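Local coordinates for twitching motility pilus retraction protein (Geobacter sulfurreducens PCA, PDB 5ZFQ), which probably uses ATP hydrolysis in a six-subunit motor to retract type IV pili, at residues Val37-Ser42 and Pro52-Asp57. Numbering follows the deposited sequence.
Sequences VNRGGS and PQIRVD
The Arg39 guanidinium lays one face over the CD1 methyl of Ile54, NH1 coming to 3.8 Å from it; NH1 also makes a long, weak ion pair with Glu35. The other guanidinium, that of Arg55, turns from this contact to another subunit, where Asp222 and Asp224 of that subunit form salt bridges with its NE and NH2; Gly58 O takes NH1. A Schellman motif ends helix 29-38 here, with Gly40 at positive phi as its C-prime residue and Gly40 N bonded to Val37 O, and hands the chain to strand 43-46, the antiparallel neighbour of strand 53-56 in the N-terminal sheet. The side chains of Arg39 and Ile54 cross at about a right angle: Arg39 CD lies 3.9 Å from Ile54 CD1, and a bend at chi3 (63°) brings NE and CZ over the same methyl. Two residues on from Ile54, Val56 packs against the backbone of the turn. Its CG1, anti to the backbone N, sits 3.7 Å from both Arg39 O and Gly40 O, and Val56 CG2 lies 4.1 Å from Gly41 CA. An alanine in place of Val56 would remove both methyls and is likely to leave a gap beside the carbonyl oxygens of Arg39 and Gly40, with the Gly40-Gly41 link less firmly seated on the strand. Gly41 passes close to the strand, its CA near Arg55 O. A water bridges the two segments farther along, donating to Gly40 O at 2.6 Å and accepting from Asp57 N. The one direct hydrogen bond across the contact runs from Ser42 N to Arg55 O, 2.9 Å long, and beside it Ser42 OG lies 4.1 Å from Arg55 CB.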
loop_
_atom_site.group_PDB
_atom_site.type_symbol
_atom_site.label_atom_id
_atom_site.label_comp_id
_atom_site.label_asym_id
_atom_site.label_seq_id
_atom_site.Cartn_x
_atom_site.Cartn_y
_atom_site.Cartn_z
ATOM N N VAL A 37 39.240 -26.126 -16.443
ATOM C CA VAL A 37 40.328 -25.165 -16.315
ATOM C C VAL A 37 41.489 -25.532 -17.236
ATOM O O VAL A 37 41.966 -24.680 -17.985
ATOM C CB VAL A 37 40.842 -25.052 -14.855
ATOM C CG1 VAL A 37 42.036 -24.116 -14.786
ATOM C CG2 VAL A 37 39.742 -24.551 -13.926
ATOM N N ASN A 38 41.924 -26.794 -17.185
ATOM C CA ASN A 38 43.005 -27.293 -18.035
ATOM C C ASN A 38 42.806 -26.948 -19.508
ATOM O O ASN A 38 43.773 -26.628 -20.217
ATOM C CB ASN A 38 43.150 -28.807 -17.896
ATOM C CG ASN A 38 43.902 -29.217 -16.643
ATOM O OD1 ASN A 38 44.523 -28.389 -15.979
ATOM N ND2 ASN A 38 43.847 -30.506 -16.313
ATOM N N ARG A 39 41.556 -26.992 -19.967
ATOM C CA ARG A 39 41.293 -26.810 -21.391
ATOM C C ARG A 39 41.014 -25.350 -21.762
ATOM O O ARG A 39 40.601 -25.059 -22.890
ATOM C CB ARG A 39 40.142 -27.716 -21.832
ATOM C CG ARG A 39 40.486 -29.182 -21.673
ATOM C CD ARG A 39 39.433 -30.057 -22.249
ATOM N NE ARG A 39 39.312 -29.841 -23.681
ATOM C CZ ARG A 39 38.348 -30.384 -24.411
ATOM N NH1 ARG A 39 37.451 -31.165 -23.833
ATOM N NH2 ARG A 39 38.268 -30.137 -25.705
ATOM N N GLY A 40 41.282 -24.441 -20.824
ATOM C CA GLY A 40 41.108 -23.023 -21.065
ATOM C C GLY A 40 39.646 -22.668 -21.256
ATOM O O GLY A 40 39.305 -21.776 -22.038
ATOM N N GLY A 41 38.778 -23.376 -20.541
ATOM C CA GLY A 41 37.355 -23.134 -20.631
ATOM C C GLY A 41 36.898 -22.052 -19.676
ATOM O O GLY A 41 37.621 -21.693 -18.742
ATOM N N SER A 42 35.696 -21.525 -19.910
ATOM C CA SER A 42 35.139 -20.485 -19.038
ATOM C C SER A 42 33.894 -21.000 -18.322
ATOM O O SER A 42 33.672 -20.691 -17.157
ATOM C CB SER A 42 34.804 -19.203 -19.828
ATOM O OG SER A 42 33.835 -19.430 -20.841
ATOM N N PRO A 52 28.387 -33.509 -19.907
ATOM C CA PRO A 52 28.885 -32.208 -19.473
ATOM C C PRO A 52 29.418 -31.434 -20.667
ATOM O O PRO A 52 30.076 -32.013 -21.541
ATOM C CB PRO A 52 29.996 -32.579 -18.502
ATOM C CG PRO A 52 29.544 -33.896 -17.929
ATOM C CD PRO A 52 28.934 -34.609 -19.093
ATOM N N GLN A 53 29.081 -30.153 -20.739
ATOM C CA GLN A 53 29.586 -29.294 -21.797
ATOM C C GLN A 53 30.471 -28.198 -21.217
ATOM O O GLN A 53 30.140 -27.615 -20.177
ATOM C CB GLN A 53 28.425 -28.696 -22.578
ATOM C CG GLN A 53 27.510 -29.739 -23.172
ATOM C CD GLN A 53 27.463 -29.666 -24.687
ATOM O OE1 GLN A 53 28.281 -28.997 -25.316
ATOM N NE2 GLN A 53 26.517 -30.371 -25.282
ATOM N N ILE A 54 31.610 -27.933 -21.853
ATOM C CA ILE A 54 32.400 -26.746 -21.480
ATOM C C ILE A 54 32.403 -25.734 -22.629
ATOM O O ILE A 54 32.207 -26.099 -23.797
ATOM C CB ILE A 54 33.867 -27.077 -21.106
ATOM C CG1 ILE A 54 34.632 -27.582 -22.343
ATOM C CG2 ILE A 54 33.929 -28.024 -19.864
ATOM C CD1 ILE A 54 35.995 -28.210 -22.038
ATOM N N ARG A 55 32.590 -24.460 -22.291
ATOM C CA ARG A 55 32.665 -23.422 -23.302
ATOM C C ARG A 55 34.105 -22.963 -23.396
ATOM O O ARG A 55 34.694 -22.594 -22.388
ATOM C CB ARG A 55 31.741 -22.232 -22.974
ATOM C CG ARG A 55 31.705 -21.174 -24.094
ATOM C CD ARG A 55 30.913 -19.932 -23.741
ATOM N NE ARG A 55 29.515 -20.180 -23.378
ATOM C CZ ARG A 55 28.515 -20.384 -24.239
ATOM N NH1 ARG A 55 28.733 -20.356 -25.546
ATOM N NH2 ARG A 55 27.282 -20.590 -23.789
ATOM N N VAL A 56 34.662 -22.987 -24.603
ATOM C CA VAL A 56 36.051 -22.593 -24.821
ATOM C C VAL A 56 36.171 -21.522 -25.899
ATOM O O VAL A 56 35.861 -21.771 -27.066
ATOM C CB VAL A 56 36.929 -23.799 -25.227
ATOM C CG1 VAL A 56 38.392 -23.386 -25.280
ATOM C CG2 VAL A 56 36.729 -24.964 -24.266
ATOM N N ASP A 57 36.637 -20.338 -25.510
ATOM C CA ASP A 57 36.725 -19.203 -26.429
ATOM C C ASP A 57 35.421 -18.975 -27.189
ATOM O O ASP A 57 35.449 -18.656 -28.377
ATOM C CB ASP A 57 37.875 -19.397 -27.432
ATOM C CG ASP A 57 39.251 -19.257 -26.789
ATOM O OD1 ASP A 57 39.340 -18.692 -25.674
ATOM O OD2 ASP A 57 40.250 -19.685 -27.410
HETATM O O HOH W 1 37.371 -20.024 -22.475
#